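Local coordinates for CYCLIN domain-containing protein (Chaetomium thermophilum, PDB 6Z3U) that probably acts as the cyclin H-type regulatory subunit that, together with MAT1, activates the kinase CDK7 in the CDK-activating kinase (CAK) complex, at residues 23-28 against 231-236; 129-134 against 366-371; 136-141 against 166-171. One frame throughout, in Å; residues are numbered along the deposited sequence.

How the contacts relate
Contact 1 opens first, at 23-28, where helix 25-48 begins. Contact 2 opens at 129-134 and contact 3 at 136-141, both on helix 132-146. Contact 3 closes soonest, at 166-171, so its short loop falls within the loops of the other two. Contact 1 closes at 231-236, tying the start of helix 25-48 to the Cyclin C-terminal family region. Contact 2 closes last, at 366-371, bringing the C-terminal helix 368-380 back to the start of helix 132-146, in the Cyclin-like region. Contacts 1 and 2 therefore cross. Contacts 2 and 3 touch, with their centres about 10 Å apart. Contact 1 lies across the chain's centre, about 28 Å from contact 2, centre to centre.

Contact 1 of 3, residues 23-28 against 231-236; sequences FSPSQL and YFHFTP
The N-capped start of helix 25-48 docks here on segment 231-236, at the weakly bonded short helix 230-233, in the C-terminal cyclin-family region. H233 is the central side chain. Its first torsion, -46°, puts CG beside the backbone N, and the ring reaches back to segment 23-28. CB lies over one face of the neighbouring F234 ring. At ND1 the ring donates a hydrogen bond to the backbone O of F23, 2.9 Å long. The N-H...O angle is 155°. F23 O lies close to the imidazole plane, while ND1 stands above the plane of the F23 carbonyl. The next atom, CE1, packs 3.3 Å from the backbone N of P25. At the far side, NE2 of H233 meets L28 CD2 at 3.8 Å.

The imidazole is also sandwiched. P25 CG makes a CH-pi contact on one face, 3.8 Å from the ring centroid, and F232 CB covers the opposite face. Next to the imidazole bond, F23 N donates to F232 O at 3.0 Å, so both polar backbone atoms of F23 are engaged by segment 231-236. L28 CG is anti to the backbone N, which lets CD1 sit over the F232 ring as a second CH-pi contact.

M328 of helix 313-330 touches H233, and I123 of helix 108-124 touches L28. The capping residue S24 has a further partner, E67 of the RING-type domain-containing protein chain, which hydrogen-bonds to OG. Within the segment, Q27 N donates to the same S24 OG at 3.2 Å.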
ATOM      1  N   PHE A  23      -9.659 -14.664  10.434  1.00 64.59           N
ATOM      2  CA  PHE A  23     -10.497 -15.831  10.655  1.00 68.74           C
ATOM      3  C   PHE A  23     -10.689 -16.031  12.150  1.00 69.47           C
ATOM      4  O   PHE A  23     -10.099 -15.331  12.976  1.00 68.57           O
ATOM      5  CB  PHE A  23      -9.883 -17.095  10.039  1.00 66.84           C
ATOM      6  CG  PHE A  23      -9.058 -16.835   8.813  1.00 71.13           C
ATOM      7  CD1 PHE A  23      -9.655 -16.740   7.568  1.00 85.19           C
ATOM      8  CD2 PHE A  23      -7.682 -16.700   8.904  1.00 64.54           C
ATOM      9  CE1 PHE A  23      -8.898 -16.502   6.436  1.00 83.40           C
ATOM     10  CE2 PHE A  23      -6.918 -16.466   7.776  1.00 63.15           C
ATOM     11  CZ  PHE A  23      -7.526 -16.370   6.541  1.00 68.18           C
ATOM     12  N   SER A  24     -11.532 -16.998  12.489  1.00 69.11           N
ATOM     13  CA  SER A  24     -11.677 -17.441  13.862  1.00 63.44           C
ATOM     14  C   SER A  24     -10.625 -18.503  14.181  1.00 63.97           C
ATOM     15  O   SER A  24     -10.141 -19.192  13.278  1.00 68.19           O
ATOM     16  CB  SER A  24     -13.071 -18.016  14.089  1.00 68.48           C
ATOM     17  OG  SER A  24     -13.237 -19.241  13.394  1.00 67.17           O
ATOM     18  N   PRO A  25     -10.253 -18.655  15.449  1.00 60.92           N
ATOM     19  CA  PRO A  25      -9.268 -19.694  15.791  1.00 55.18           C
ATOM     20  C   PRO A  25      -9.655 -21.071  15.285  1.00 55.33           C
ATOM     21  O   PRO A  25      -8.773 -21.859  14.917  1.00 58.61           O
ATOM     22  CB  PRO A  25      -9.223 -19.638  17.325  1.00 65.69           C
ATOM     23  CG  PRO A  25      -9.644 -18.244  17.663  1.00 67.00           C
ATOM     24  CD  PRO A  25     -10.662 -17.867  16.627  1.00 63.79           C
ATOM     25  N   SER A  26     -10.951 -21.385  15.242  1.00 53.90           N
ATOM     26  CA  SER A  26     -11.374 -22.675  14.708  1.00 56.27           C
ATOM     27  C   SER A  26     -11.123 -22.747  13.208  1.00 69.00           C
ATOM     28  O   SER A  26     -10.678 -23.779  12.694  1.00 70.07           O
ATOM     29  CB  SER A  26     -12.851 -22.913  15.021  1.00 60.27           C
ATOM     30  OG  SER A  26     -13.253 -24.216  14.633  1.00 62.40           O
ATOM     31  N   GLN A  27     -11.395 -21.654  12.491  1.00 63.88           N
ATOM     32  CA  GLN A  27     -11.114 -21.619  11.060  1.00 62.91           C
ATOM     33  C   GLN A  27      -9.619 -21.715  10.788  1.00 59.40           C
ATOM     34  O   GLN A  27      -9.193 -22.387   9.840  1.00 51.91           O
ATOM     35  CB  GLN A  27     -11.686 -20.338  10.454  1.00 68.43           C
ATOM     36  CG  GLN A  27     -13.195 -20.351  10.278  1.00 64.01           C
ATOM     37  CD  GLN A  27     -13.756 -18.974   9.976  1.00 65.95           C
ATOM     38  OE1 GLN A  27     -14.606 -18.465  10.707  1.00 71.03           O
ATOM     39  NE2 GLN A  27     -13.276 -18.360   8.900  1.00 68.21           N
ATOM     40  N   LEU A  28      -8.802 -21.053  11.614  1.00 65.05           N
ATOM     41  CA  LEU A  28      -7.358 -21.078  11.409  1.00 55.09           C
ATOM     42  C   LEU A  28      -6.806 -22.489  11.562  1.00 55.44           C
ATOM     43  O   LEU A  28      -5.988 -22.934  10.749  1.00 61.93           O
ATOM     44  CB  LEU A  28      -6.674 -20.131  12.394  1.00 50.74           C
ATOM     45  CG  LEU A  28      -5.347 -19.517  11.945  1.00 46.26           C
ATOM     46  CD1 LEU A  28      -5.579 -18.519  10.825  1.00 56.11           C
ATOM     47  CD2 LEU A  28      -4.637 -18.849  13.112  1.00 48.24           C
ATOM     48  N   TYR A 231      -2.742 -11.142  14.735  1.00 54.18           N
ATOM     49  CA  TYR A 231      -3.244 -10.440  13.557  1.00 49.40           C
ATOM     50  C   TYR A 231      -4.469 -11.123  12.966  1.00 51.90           C
ATOM     51  O   TYR A 231      -5.341 -10.450  12.402  1.00 49.40           O
ATOM     52  CB  TYR A 231      -2.145 -10.336  12.498  1.00 48.11           C
ATOM     53  CG  TYR A 231      -1.166  -9.205  12.715  1.00 44.20           C
ATOM     54  CD1 TYR A 231      -0.648  -8.937  13.974  1.00 47.87           C
ATOM     55  CD2 TYR A 231      -0.749  -8.413  11.653  1.00 43.03           C
ATOM     56  CE1 TYR A 231       0.248  -7.905  14.172  1.00 40.54           C
ATOM     57  CE2 TYR A 231       0.150  -7.381  11.842  1.00 45.07           C
ATOM     58  CZ  TYR A 231       0.646  -7.133  13.103  1.00 41.08           C
ATOM     59  OH  TYR A 231       1.538  -6.107  13.296  1.00 45.36           O
ATOM     60  N   PHE A 232      -4.564 -12.448  13.089  1.00 54.87           N
ATOM     61  CA  PHE A 232      -5.639 -13.183  12.437  1.00 56.95           C
ATOM     62  C   PHE A 232      -6.978 -13.042  13.152  1.00 57.66           C
ATOM     63  O   PHE A 232      -8.023 -13.228  12.519  1.00 58.88           O
ATOM     64  CB  PHE A 232      -5.290 -14.673  12.342  1.00 54.39           C
ATOM     65  CG  PHE A 232      -4.034 -14.958  11.567  1.00 47.60           C
ATOM     66  CD1 PHE A 232      -3.921 -14.584  10.238  1.00 44.67           C
ATOM     67  CD2 PHE A 232      -2.976 -15.620  12.164  1.00 39.90           C
ATOM     68  CE1 PHE A 232      -2.767 -14.851   9.527  1.00 38.57           C
ATOM     69  CE2 PHE A 232      -1.824 -15.890  11.457  1.00 39.15           C
ATOM     70  CZ  PHE A 232      -1.720 -15.507  10.137  1.00 37.63           C
ATOM     71  N   HIS A 233      -6.972 -12.713  14.444  1.00 61.76           N
ATOM     72  CA  HIS A 233      -8.193 -12.670  15.232  1.00 61.87           C
ATOM     73  C   HIS A 233      -8.532 -11.292  15.778  1.00 61.18           C
ATOM     74  O   HIS A 233      -9.629 -11.120  16.321  1.00 54.22           O
ATOM     75  CB  HIS A 233      -8.094 -13.654  16.409  1.00 65.49           C
ATOM     76  CG  HIS A 233      -7.568 -15.000  16.022  1.00 57.82           C
ATOM     77  ND1 HIS A 233      -8.176 -15.792  15.074  1.00 52.53           N
ATOM     78  CD2 HIS A 233      -6.486 -15.691  16.453  1.00 64.11           C
ATOM     79  CE1 HIS A 233      -7.494 -16.915  14.937  1.00 63.41           C
ATOM     80  NE2 HIS A 233      -6.464 -16.878  15.764  1.00 64.47           N
ATOM     81  N   PHE A 234      -7.641 -10.312  15.651  1.00 55.52           N
ATOM     82  CA  PHE A 234      -7.855  -9.003  16.250  1.00 51.12           C
ATOM     83  C   PHE A 234      -7.398  -7.913  15.295  1.00 49.88           C
ATOM     84  O   PHE A 234      -6.547  -8.132  14.428  1.00 50.47           O
ATOM     85  CB  PHE A 234      -7.118  -8.879  17.588  1.00 48.01           C
ATOM     86  CG  PHE A 234      -7.465  -9.961  18.568  1.00 49.92           C
ATOM     87  CD1 PHE A 234      -8.649  -9.911  19.286  1.00 52.74           C
ATOM     88  CD2 PHE A 234      -6.610 -11.031  18.770  1.00 54.50           C
ATOM     89  CE1 PHE A 234      -8.972 -10.906  20.186  1.00 58.10           C
ATOM     90  CE2 PHE A 234      -6.927 -12.029  19.670  1.00 65.81           C
ATOM     91  CZ  PHE A 234      -8.110 -11.967  20.380  1.00 69.44           C
ATOM     92  N   THR A 235      -7.980  -6.753  15.458  1.00 52.30           N
ATOM     93  CA  THR A 235      -7.735  -5.554  14.674  1.00 44.10           C
ATOM     94  C   THR A 235      -6.543  -4.788  15.240  1.00 46.46           C
ATOM     95  O   THR A 235      -6.279  -4.849  16.444  1.00 58.32           O
ATOM     96  CB  THR A 235      -8.979  -4.670  14.689  1.00 48.65           C
ATOM     97  OG1 THR A 235     -10.081  -5.398  14.133  1.00 56.68           O
ATOM     98  CG2 THR A 235      -8.777  -3.400  13.891  1.00 56.09           C
ATOM     99  N   PRO A 236      -5.788  -4.069  14.401  1.00 43.29           N
ATOM    100  CA  PRO A 236      -4.666  -3.276  14.937  1.00 50.89           C
ATOM    101  C   PRO A 236      -5.041  -2.414  16.129  1.00 50.06           C
ATOM    102  O   PRO A 236      -4.246  -2.294  17.069  1.00 49.79           O
ATOM    103  CB  PRO A 236      -4.238  -2.437  13.728  1.00 50.49           C
ATOM    104  CG  PRO A 236      -4.524  -3.326  12.567  1.00 55.76           C
ATOM    105  CD  PRO A 236      -5.787  -4.080  12.925  1.00 54.11           C
TER

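Contact 2 of 3, residues 129-134 against 366-371; sequences TYPPQE and WNLVEL
The C-terminal helix 368-380 is joined here to the Cyclin-like region of this all-helical cyclin fold, where P131 and P132 lead into helix 132-146, P131 at its N-cap position. The contact between the two segments is made by aromatic and aliphatic packing.

The main aromatic contact is CH-pi. W366 CG is anti to the backbone N (chi1 -157°), and the indole lies against the two prolines. P131 CB sits over one indole face, 3.9 Å from the centroid of the five-membered ring. At the six-membered end, W366 CH2 meets P132 CD at 3.8 Å. R361 adds a cation-pi contact to the same indole.

Aliphatic packing follows beside it. L368 and P131 meet tip to tip, with L368 CD2 3.9 Å from P131 CD. The other branch, L368 CD1, touches E134 CB at 3.7 Å. Y130 turns its ring edge to L371, whose CD1 lies in the ring plane, while T129 CG2 covers one face of that ring.

Two polar side chains find partners outside the segments. Y130 OH is hydrogen-bonded to R365 NE, just before segment 366-371. E134 bends at chi2, and its OE2 forms a salt bridge with R162. T129 and Y130 also pack on D79 of the kinase chain.

A side-chain N-cap starts the C-terminal helix. E370 N donates to N367 OD1 at 3.2 Å, from well above the plane of the side-chain amide.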
ATOM      1  N   THR A 129       6.446 -28.493   2.054  1.00 48.30           N
ATOM      2  CA  THR A 129       6.420 -28.213   0.623  1.00 44.01           C
ATOM      3  C   THR A 129       7.519 -27.247   0.192  1.00 47.50           C
ATOM      4  O   THR A 129       8.212 -27.503  -0.797  1.00 50.11           O
ATOM      5  CB  THR A 129       5.051 -27.650   0.223  1.00 47.41           C
ATOM      6  OG1 THR A 129       4.017 -28.417   0.851  1.00 61.04           O
ATOM      7  CG2 THR A 129       4.868 -27.709  -1.284  1.00 56.68           C
ATOM      8  N   TYR A 130       7.688 -26.135   0.907  1.00 54.80           N
ATOM      9  CA  TYR A 130       8.686 -25.129   0.571  1.00 48.99           C
ATOM     10  C   TYR A 130       9.578 -24.848   1.774  1.00 48.26           C
ATOM     11  O   TYR A 130       9.103 -24.858   2.917  1.00 43.25           O
ATOM     12  CB  TYR A 130       8.016 -23.832   0.097  1.00 43.15           C
ATOM     13  CG  TYR A 130       7.117 -24.016  -1.107  1.00 44.73           C
ATOM     14  CD1 TYR A 130       7.648 -24.318  -2.355  1.00 42.52           C
ATOM     15  CD2 TYR A 130       5.738 -23.887  -0.997  1.00 52.88           C
ATOM     16  CE1 TYR A 130       6.830 -24.485  -3.461  1.00 48.36           C
ATOM     17  CE2 TYR A 130       4.911 -24.055  -2.097  1.00 51.58           C
ATOM     18  CZ  TYR A 130       5.462 -24.354  -3.327  1.00 51.92           C
ATOM     19  OH  TYR A 130       4.643 -24.521  -4.424  1.00 57.15           O
ATOM     20  N   PRO A 131      10.863 -24.577   1.551  1.00 49.06           N
ATOM     21  CA  PRO A 131      11.824 -24.522   2.668  1.00 44.61           C
ATOM     22  C   PRO A 131      11.667 -23.259   3.491  1.00 41.98           C
ATOM     23  O   PRO A 131      11.873 -22.148   2.984  1.00 47.93           O
ATOM     24  CB  PRO A 131      13.188 -24.551   1.959  1.00 40.03           C
ATOM     25  CG  PRO A 131      12.930 -24.000   0.603  1.00 42.11           C
ATOM     26  CD  PRO A 131      11.499 -24.304   0.249  1.00 51.42           C
ATOM     27  N   PRO A 132      11.339 -23.384   4.783  1.00 39.84           N
ATOM     28  CA  PRO A 132      11.214 -22.175   5.615  1.00 42.53           C
ATOM     29  C   PRO A 132      12.522 -21.427   5.799  1.00 38.61           C
ATOM     30  O   PRO A 132      12.497 -20.213   6.029  1.00 38.43           O
ATOM     31  CB  PRO A 132      10.683 -22.717   6.951  1.00 45.01           C
ATOM     32  CG  PRO A 132      11.088 -24.146   6.974  1.00 42.41           C
ATOM     33  CD  PRO A 132      11.049 -24.611   5.547  1.00 44.07           C
ATOM     34  N   GLN A 133      13.663 -22.113   5.720  1.00 48.73           N
ATOM     35  CA  GLN A 133      14.940 -21.425   5.849  1.00 46.09           C
ATOM     36  C   GLN A 133      15.122 -20.394   4.744  1.00 38.53           C
ATOM     37  O   GLN A 133      15.739 -19.346   4.964  1.00 36.73           O
ATOM     38  CB  GLN A 133      16.085 -22.440   5.820  1.00 52.02           C
ATOM     39  CG  GLN A 133      17.429 -21.879   6.245  1.00 58.26           C
ATOM     40  CD  GLN A 133      17.583 -21.833   7.754  1.00 57.40           C
ATOM     41  OE1 GLN A 133      17.384 -22.838   8.439  1.00 54.74           O
ATOM     42  NE2 GLN A 133      17.931 -20.663   8.279  1.00 60.51           N
ATOM     43  N   GLU A 134      14.590 -20.672   3.554  1.00 43.04           N
ATOM     44  CA  GLU A 134      14.690 -19.766   2.417  1.00 43.74           C
ATOM     45  C   GLU A 134      13.560 -18.741   2.403  1.00 41.87           C
ATOM     46  O   GLU A 134      13.805 -17.547   2.209  1.00 44.25           O
ATOM     47  CB  GLU A 134      14.695 -20.564   1.110  1.00 53.15           C
ATOM     48  CG  GLU A 134      15.856 -21.544   0.977  1.00 45.63           C
ATOM     49  CD  GLU A 134      17.206 -20.850   0.948  1.00 48.04           C
ATOM     50  OE1 GLU A 134      17.823 -20.703   2.025  1.00 54.96           O
ATOM     51  OE2 GLU A 134      17.640 -20.433  -0.148  1.00 51.76           O
ATOM     52  N   TRP A 366      11.533 -28.362  -3.046  1.00 51.60           N
ATOM     53  CA  TRP A 366      12.397 -27.839  -1.992  1.00 49.70           C
ATOM     54  C   TRP A 366      13.474 -26.929  -2.572  1.00 55.59           C
ATOM     55  O   TRP A 366      13.823 -25.906  -1.970  1.00 55.78           O
ATOM     56  CB  TRP A 366      13.027 -28.988  -1.209  1.00 49.99           C
ATOM     57  CG  TRP A 366      13.455 -28.606   0.176  1.00 49.71           C
ATOM     58  CD1 TRP A 366      14.722 -28.336   0.602  1.00 47.69           C
ATOM     59  CD2 TRP A 366      12.606 -28.462   1.323  1.00 53.78           C
ATOM     60  NE1 TRP A 366      14.716 -28.034   1.944  1.00 46.65           N
ATOM     61  CE2 TRP A 366      13.430 -28.107   2.410  1.00 46.70           C
ATOM     62  CE3 TRP A 366      11.232 -28.604   1.536  1.00 56.86           C
ATOM     63  CZ2 TRP A 366      12.922 -27.883   3.689  1.00 46.11           C
ATOM     64  CZ3 TRP A 366      10.730 -28.385   2.807  1.00 53.10           C
ATOM     65  CH2 TRP A 366      11.574 -28.028   3.867  1.00 47.57           C
ATOM     66  N   ASN A 367      14.013 -27.281  -3.738  1.00 58.70           N
ATOM     67  CA  ASN A 367      15.033 -26.469  -4.400  1.00 50.71           C
ATOM     68  C   ASN A 367      14.320 -25.409  -5.229  1.00 53.02           C
ATOM     69  O   ASN A 367      13.833 -25.683  -6.329  1.00 53.51           O
ATOM     70  CB  ASN A 367      15.943 -27.334  -5.262  1.00 52.45           C
ATOM     71  CG  ASN A 367      17.161 -26.581  -5.758  1.00 52.64           C
ATOM     72  OD1 ASN A 367      17.117 -25.368  -5.955  1.00 52.16           O
ATOM     73  ND2 ASN A 367      18.256 -27.297  -5.960  1.00 56.10           N
ATOM     74  N   LEU A 368      14.265 -24.186  -4.698  1.00 56.76           N
ATOM     75  CA  LEU A 368      13.538 -23.115  -5.370  1.00 51.21           C
ATOM     76  C   LEU A 368      14.180 -22.759  -6.704  1.00 45.90           C
ATOM     77  O   LEU A 368      13.479 -22.514  -7.692  1.00 46.60           O
ATOM     78  CB  LEU A 368      13.474 -21.889  -4.464  1.00 46.39           C
ATOM     79  CG  LEU A 368      12.895 -22.152  -3.074  1.00 46.12           C
ATOM     80  CD1 LEU A 368      13.134 -20.952  -2.174  1.00 56.88           C
ATOM     81  CD2 LEU A 368      11.414 -22.483  -3.157  1.00 45.78           C
ATOM     82  N   VAL A 369      15.513 -22.705  -6.748  1.00 46.20           N
ATOM     83  CA  VAL A 369      16.196 -22.351  -7.988  1.00 47.01           C
ATOM     84  C   VAL A 369      15.875 -23.361  -9.081  1.00 49.79           C
ATOM     85  O   VAL A 369      15.713 -22.998 -10.252  1.00 55.52           O
ATOM     86  CB  VAL A 369      17.713 -22.241  -7.752  1.00 47.75           C
ATOM     87  CG1 VAL A 369      18.435 -21.983  -9.069  1.00 48.73           C
ATOM     88  CG2 VAL A 369      18.008 -21.143  -6.749  1.00 49.40           C
ATOM     89  N   GLU A 370      15.797 -24.646  -8.725  1.00 45.05           N
ATOM     90  CA  GLU A 370      15.437 -25.654  -9.718  1.00 43.93           C
ATOM     91  C   GLU A 370      13.955 -25.575 -10.062  1.00 45.80           C
ATOM     92  O   GLU A 370      13.581 -25.670 -11.236  1.00 54.48           O
ATOM     93  CB  GLU A 370      15.792 -27.050  -9.210  1.00 46.58           C
ATOM     94  CG  GLU A 370      17.285 -27.355  -9.207  1.00 61.89           C
ATOM     95  CD  GLU A 370      17.897 -27.365 -10.602  1.00 56.15           C
ATOM     96  OE1 GLU A 370      18.694 -26.452 -10.909  1.00 53.44           O
ATOM     97  OE2 GLU A 370      17.577 -28.283 -11.390  1.00 53.65           O
ATOM     98  N   LEU A 371      13.096 -25.407  -9.054  1.00 44.52           N
ATOM     99  CA  LEU A 371      11.675 -25.223  -9.324  1.00 45.49           C
ATOM    100  C   LEU A 371      11.457 -24.090 -10.319  1.00 47.12           C
ATOM    101  O   LEU A 371      10.650 -24.211 -11.248  1.00 48.38           O
ATOM    102  CB  LEU A 371      10.929 -24.938  -8.018  1.00 53.72           C
ATOM    103  CG  LEU A 371       9.457 -25.356  -7.932  1.00 46.31           C
ATOM    104  CD1 LEU A 371       8.783 -24.692  -6.733  1.00 46.56           C
ATOM    105  CD2 LEU A 371       8.700 -25.038  -9.210  1.00 54.02           C
TER

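Contact 3 of 3, residues 136-141 against 166-171; sequences LLVALF and EEILAG
Two helices of the Cyclin-like region, helix 132-146 and the short helix 166-169, pack here through apolar side chains, one of them aromatic and one that rests on backbone. V138 and I168 form the middle, where the backbones come nearest.

V138 spreads its two methyls toward different parts of the other segment. CG1 is anti to the backbone N (chi1 177°) and rests 3.5 Å from G171 O. CG2 lies beside the backbone N and meets I168 O at 3.4 Å. The side chain thus packs on the backbone of I168 and G171, and G171 has no side chain of its own there.

I168 lies against L137, V138 and F141; L137 and F141 are one turn apart on helix 132-146. Its CD1 faces L137 CD1, while its CG2 touches V138 CG2 and F141 CB. F156 of helix 153-159 also packs on I168.

F141 holds CG anti to the backbone N, so its ring reaches across to L169. The CA-CB bond of L169 leads away from helix 132-146, but its tip turns back, and the two side chains cross obliquely. F156 meets the F141 ring edge-to-face. In the complex, F141 also packs on D132 and L169 on K131, both of the kinase chain. Between F141 and L169 the touching atoms are CE2 and CD2, respectively, 4.0 Å apart.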
ATOM      1  N   LEU A 136      12.185 -17.441   4.713  1.00 38.39           N
ATOM      2  CA  LEU A 136      12.470 -16.414   5.710  1.00 38.18           C
ATOM      3  C   LEU A 136      13.108 -15.192   5.060  1.00 35.66           C
ATOM      4  O   LEU A 136      12.683 -14.055   5.292  1.00 39.24           O
ATOM      5  CB  LEU A 136      13.376 -16.994   6.799  1.00 38.27           C
ATOM      6  CG  LEU A 136      13.810 -16.082   7.948  1.00 35.89           C
ATOM      7  CD1 LEU A 136      14.199 -16.929   9.148  1.00 43.19           C
ATOM      8  CD2 LEU A 136      14.964 -15.174   7.553  1.00 39.22           C
ATOM      9  N   LEU A 137      14.133 -15.412   4.234  1.00 35.21           N
ATOM     10  CA  LEU A 137      14.786 -14.301   3.552  1.00 37.96           C
ATOM     11  C   LEU A 137      13.862 -13.657   2.527  1.00 43.41           C
ATOM     12  O   LEU A 137      13.879 -12.434   2.348  1.00 45.80           O
ATOM     13  CB  LEU A 137      16.071 -14.785   2.885  1.00 34.20           C
ATOM     14  CG  LEU A 137      17.289 -14.895   3.802  1.00 39.76           C
ATOM     15  CD1 LEU A 137      18.387 -15.722   3.154  1.00 45.48           C
ATOM     16  CD2 LEU A 137      17.798 -13.508   4.148  1.00 47.11           C
ATOM     17  N   VAL A 138      13.051 -14.465   1.838  1.00 47.56           N
ATOM     18  CA  VAL A 138      12.145 -13.924   0.829  1.00 33.71           C
ATOM     19  C   VAL A 138      11.128 -12.988   1.468  1.00 31.74           C
ATOM     20  O   VAL A 138      10.813 -11.923   0.922  1.00 33.92           O
ATOM     21  CB  VAL A 138      11.453 -15.072   0.071  1.00 34.61           C
ATOM     22  CG1 VAL A 138      10.458 -14.517  -0.930  1.00 30.31           C
ATOM     23  CG2 VAL A 138      12.487 -15.955  -0.620  1.00 47.54           C
ATOM     24  N   ALA A 139      10.601 -13.365   2.635  1.00 32.83           N
ATOM     25  CA  ALA A 139       9.610 -12.527   3.300  1.00 30.11           C
ATOM     26  C   ALA A 139      10.198 -11.186   3.720  1.00 36.01           C
ATOM     27  O   ALA A 139       9.486 -10.176   3.736  1.00 34.70           O
ATOM     28  CB  ALA A 139       9.038 -13.256   4.516  1.00 32.41           C
ATOM     29  N   LEU A 140      11.486 -11.158   4.072  1.00 40.97           N
ATOM     30  CA  LEU A 140      12.134  -9.891   4.398  1.00 28.66           C
ATOM     31  C   LEU A 140      12.361  -9.051   3.147  1.00 33.17           C
ATOM     32  O   LEU A 140      12.145  -7.834   3.161  1.00 39.34           O
ATOM     33  CB  LEU A 140      13.458 -10.151   5.114  1.00 33.39           C
ATOM     34  CG  LEU A 140      13.366 -10.446   6.613  1.00 31.00           C
ATOM     35  CD1 LEU A 140      14.655 -11.072   7.115  1.00 40.55           C
ATOM     36  CD2 LEU A 140      13.062  -9.184   7.389  1.00 32.46           C
ATOM     37  N   PHE A 141      12.794  -9.681   2.054  1.00 37.47           N
ATOM     38  CA  PHE A 141      13.040  -8.940   0.822  1.00 35.72           C
ATOM     39  C   PHE A 141      11.742  -8.393   0.243  1.00 30.06           C
ATOM     40  O   PHE A 141      11.675  -7.227  -0.163  1.00 33.93           O
ATOM     41  CB  PHE A 141      13.745  -9.835  -0.195  1.00 39.81           C
ATOM     42  CG  PHE A 141      14.094  -9.136  -1.476  1.00 34.98           C
ATOM     43  CD1 PHE A 141      15.081  -8.167  -1.505  1.00 40.65           C
ATOM     44  CD2 PHE A 141      13.440  -9.456  -2.653  1.00 32.19           C
ATOM     45  CE1 PHE A 141      15.405  -7.525  -2.682  1.00 36.52           C
ATOM     46  CE2 PHE A 141      13.762  -8.820  -3.833  1.00 35.54           C
ATOM     47  CZ  PHE A 141      14.746  -7.853  -3.848  1.00 36.73           C
ATOM     48  N   GLU A 166      20.344 -15.162  -6.542  1.00 55.96           N
ATOM     49  CA  GLU A 166      19.248 -15.827  -7.236  1.00 56.40           C
ATOM     50  C   GLU A 166      18.497 -16.796  -6.332  1.00 49.11           C
ATOM     51  O   GLU A 166      17.331 -17.103  -6.606  1.00 44.51           O
ATOM     52  CB  GLU A 166      19.768 -16.567  -8.472  1.00 60.47           C
ATOM     53  CG  GLU A 166      20.865 -17.583  -8.190  1.00 70.59           C
ATOM     54  CD  GLU A 166      22.246 -17.062  -8.537  1.00 76.37           C
ATOM     55  OE1 GLU A 166      23.063 -17.850  -9.060  1.00 78.50           O
ATOM     56  OE2 GLU A 166      22.511 -15.865  -8.298  1.00 74.72           O
ATOM     57  N   GLU A 167      19.129 -17.281  -5.261  1.00 47.19           N
ATOM     58  CA  GLU A 167      18.439 -18.187  -4.350  1.00 47.27           C
ATOM     59  C   GLU A 167      17.268 -17.501  -3.659  1.00 54.26           C
ATOM     60  O   GLU A 167      16.299 -18.167  -3.275  1.00 54.97           O
ATOM     61  CB  GLU A 167      19.426 -18.733  -3.317  1.00 49.54           C
ATOM     62  CG  GLU A 167      20.418 -19.735  -3.895  1.00 62.19           C
ATOM     63  CD  GLU A 167      21.530 -20.105  -2.930  1.00 68.23           C
ATOM     64  OE1 GLU A 167      22.119 -19.190  -2.317  1.00 70.28           O
ATOM     65  OE2 GLU A 167      21.817 -21.312  -2.788  1.00 62.54           O
ATOM     66  N   ILE A 168      17.335 -16.182  -3.495  1.00 52.42           N
ATOM     67  CA  ILE A 168      16.262 -15.436  -2.842  1.00 41.09           C
ATOM     68  C   ILE A 168      15.166 -15.059  -3.831  1.00 42.88           C
ATOM     69  O   ILE A 168      13.978 -15.121  -3.503  1.00 40.20           O
ATOM     70  CB  ILE A 168      16.848 -14.187  -2.148  1.00 40.58           C
ATOM     71  CG1 ILE A 168      17.893 -14.598  -1.105  1.00 42.54           C
ATOM     72  CG2 ILE A 168      15.741 -13.371  -1.497  1.00 38.56           C
ATOM     73  CD1 ILE A 168      18.648 -13.439  -0.485  1.00 42.50           C
ATOM     74  N   LEU A 169      15.539 -14.664  -5.051  1.00 39.39           N
ATOM     75  CA  LEU A 169      14.540 -14.262  -6.035  1.00 37.99           C
ATOM     76  C   LEU A 169      13.630 -15.419  -6.423  1.00 39.26           C
ATOM     77  O   LEU A 169      12.460 -15.202  -6.761  1.00 36.99           O
ATOM     78  CB  LEU A 169      15.228 -13.706  -7.281  1.00 38.38           C
ATOM     79  CG  LEU A 169      16.101 -12.467  -7.088  1.00 38.18           C
ATOM     80  CD1 LEU A 169      16.762 -12.090  -8.403  1.00 45.49           C
ATOM     81  CD2 LEU A 169      15.289 -11.307  -6.548  1.00 41.82           C
ATOM     82  N   ALA A 170      14.143 -16.650  -6.385  1.00 42.57           N
ATOM     83  CA  ALA A 170      13.362 -17.800  -6.826  1.00 40.60           C
ATOM     84  C   ALA A 170      12.059 -17.945  -6.056  1.00 42.54           C
ATOM     85  O   ALA A 170      11.113 -18.552  -6.570  1.00 48.51           O
ATOM     86  CB  ALA A 170      14.184 -19.082  -6.682  1.00 54.55           C
ATOM     87  N   GLY A 171      11.988 -17.415  -4.839  1.00 42.19           N
ATOM     88  CA  GLY A 171      10.803 -17.561  -4.022  1.00 39.15           C
ATOM     89  C   GLY A 171       9.932 -16.322  -3.985  1.00 41.16           C
ATOM     90  O   GLY A 171       8.847 -16.348  -3.399  1.00 41.86           O
TER